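Local coordinates for protein aspartate semialdehyde dehydrogenase (Francisella tularensis subsp. tularensis, PDB 4WOJ) that probably catalyses the NADPH-dependent reductive dephosphorylation of L-aspartyl-4-phosphate to L-aspartate semialdehyde, an early step towards lysine, methionine and threonine, at residues S337-A340 with D341-H345. Numbering follows the deposited sequence.
Sequences SLLA and DDIFH
Ser337 and His345 meet where the chain doubles back between two strands. Ser337 CB sits close against both Ile343 O and His345 NE2, and the side chain extends to an OG directed away from its own backbone N (chi1 -175°). There OG accepts the N-H of Leu339 in a nearly straight bond of 3.2 Å, an ST turn, and comes obliquely to the ring of His345 to hydrogen-bond NE2, with either atom the possible donor; the 2.5 Å between OG and NE2 is unusually short and to be read with caution. A short hydroxyl can thus serve amide and imidazole together. Of the two ring nitrogens, NE2 meets Ser337 and ND1 bonds Thr281 OG1, which should restrain the ring's rotation. Leu339 CD1 lies 4.0 Å from His345 CE1, at the ring edge near its plane. Ile343 spreads its branches, CG2 beside the serine and CD1 against Leu339 CB and Ala340 CB (3.6 Å), whose small methyl lets it come close. Asp341 pairs with Lys287 and Asp342 with Lys283, giving each carboxylate a lysine. Leu338 N bonds Asp264 of the second subunit, placing the loop at the dimer interface. Ile343 N returns to Ala340 O at 3.2 Å, closing a type I beta turn between antiparallel strands 329-336 and 343-351 of the dimerisation domain.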
loop_
_atom_site.group_PDB
_atom_site.type_symbol
_atom_site.label_atom_id
_atom_site.label_comp_id
_atom_site.label_asym_id
_atom_site.label_seq_id
_atom_site.Cartn_x
_atom_site.Cartn_y
_atom_site.Cartn_z
ATOM N N SER B 337 1.429 1.389 20.082
ATOM C CA SER B 337 1.275 2.614 19.323
ATOM C C SER B 337 1.522 3.834 20.236
ATOM O O SER B 337 1.227 3.797 21.402
ATOM C CB SER B 337 -0.171 2.686 18.805
ATOM O OG SER B 337 -0.379 3.808 17.958
ATOM N N LEU B 338 2.069 4.882 19.639
ATOM C CA LEU B 338 2.268 6.169 20.227
ATOM C C LEU B 338 0.998 7.002 20.296
ATOM O O LEU B 338 0.968 8.046 20.905
ATOM C CB LEU B 338 3.259 6.938 19.368
ATOM C CG LEU B 338 4.665 6.376 19.360
ATOM C CD1 LEU B 338 5.536 7.143 18.340
ATOM C CD2 LEU B 338 5.265 6.410 20.757
ATOM N N LEU B 339 -0.028 6.571 19.595
ATOM C CA LEU B 339 -1.235 7.359 19.451
ATOM C C LEU B 339 -2.034 7.345 20.717
ATOM O O LEU B 339 -2.590 8.352 21.103
ATOM C CB LEU B 339 -2.104 6.788 18.326
ATOM C CG LEU B 339 -1.455 6.718 16.966
ATOM C CD1 LEU B 339 -2.415 6.100 15.928
ATOM C CD2 LEU B 339 -0.973 8.095 16.572
ATOM N N ALA B 340 -2.126 6.174 21.330
ATOM C CA ALA B 340 -2.882 5.999 22.557
ATOM C C ALA B 340 -2.456 4.711 23.233
ATOM O O ALA B 340 -2.042 3.768 22.583
ATOM C CB ALA B 340 -4.361 5.970 22.258
ATOM N N ASP B 341 -2.550 4.685 24.558
ATOM C CA ASP B 341 -2.193 3.483 25.336
ATOM C C ASP B 341 -3.031 2.249 24.969
ATOM O O ASP B 341 -2.626 1.143 25.269
ATOM C CB ASP B 341 -2.270 3.761 26.849
ATOM C CG ASP B 341 -3.609 4.369 27.277
ATOM O OD1 ASP B 341 -4.216 5.123 26.476
ATOM O OD2 ASP B 341 -4.051 4.112 28.427
ATOM N N ASP B 342 -4.195 2.450 24.345
ATOM C CA ASP B 342 -5.071 1.344 23.943
ATOM C C ASP B 342 -5.047 0.973 22.435
ATOM O O ASP B 342 -5.814 0.149 21.984
ATOM C CB ASP B 342 -6.508 1.590 24.419
ATOM C CG ASP B 342 -7.055 2.950 24.024
ATOM O OD1 ASP B 342 -6.426 3.614 23.187
ATOM O OD2 ASP B 342 -8.143 3.353 24.551
ATOM N N ILE B 343 -4.168 1.583 21.659
ATOM C CA ILE B 343 -4.142 1.327 20.227
ATOM C C ILE B 343 -2.951 0.473 19.919
ATOM O O ILE B 343 -1.899 0.702 20.446
ATOM C CB ILE B 343 -4.089 2.643 19.410
ATOM C CG1 ILE B 343 -5.389 3.427 19.640
ATOM C CG2 ILE B 343 -3.842 2.346 17.934
ATOM C CD1 ILE B 343 -5.403 4.799 19.013
ATOM N N PHE B 344 -3.128 -0.546 19.108
ATOM C CA PHE B 344 -1.956 -1.272 18.538
ATOM C C PHE B 344 -2.001 -1.277 17.032
ATOM O O PHE B 344 -3.027 -1.016 16.431
ATOM C CB PHE B 344 -1.815 -2.700 19.075
ATOM C CG PHE B 344 -2.706 -3.709 18.407
ATOM C CD1 PHE B 344 -3.990 -3.930 18.874
ATOM C CD2 PHE B 344 -2.215 -4.537 17.398
ATOM C CE1 PHE B 344 -4.808 -4.878 18.298
ATOM C CE2 PHE B 344 -3.034 -5.471 16.809
ATOM C CZ PHE B 344 -4.337 -5.639 17.246
ATOM N N HIS B 345 -0.843 -1.527 16.443
ATOM C CA HIS B 345 -0.694 -1.678 14.983
ATOM C C HIS B 345 -0.259 -3.071 14.629
ATOM O O HIS B 345 0.451 -3.719 15.399
ATOM C CB HIS B 345 0.393 -0.750 14.469
ATOM C CG HIS B 345 0.230 0.673 14.906
ATOM N ND1 HIS B 345 -0.587 1.570 14.251
ATOM C CD2 HIS B 345 0.790 1.360 15.932
ATOM C CE1 HIS B 345 -0.518 2.743 14.843
ATOM N NE2 HIS B 345 0.321 2.645 15.856
#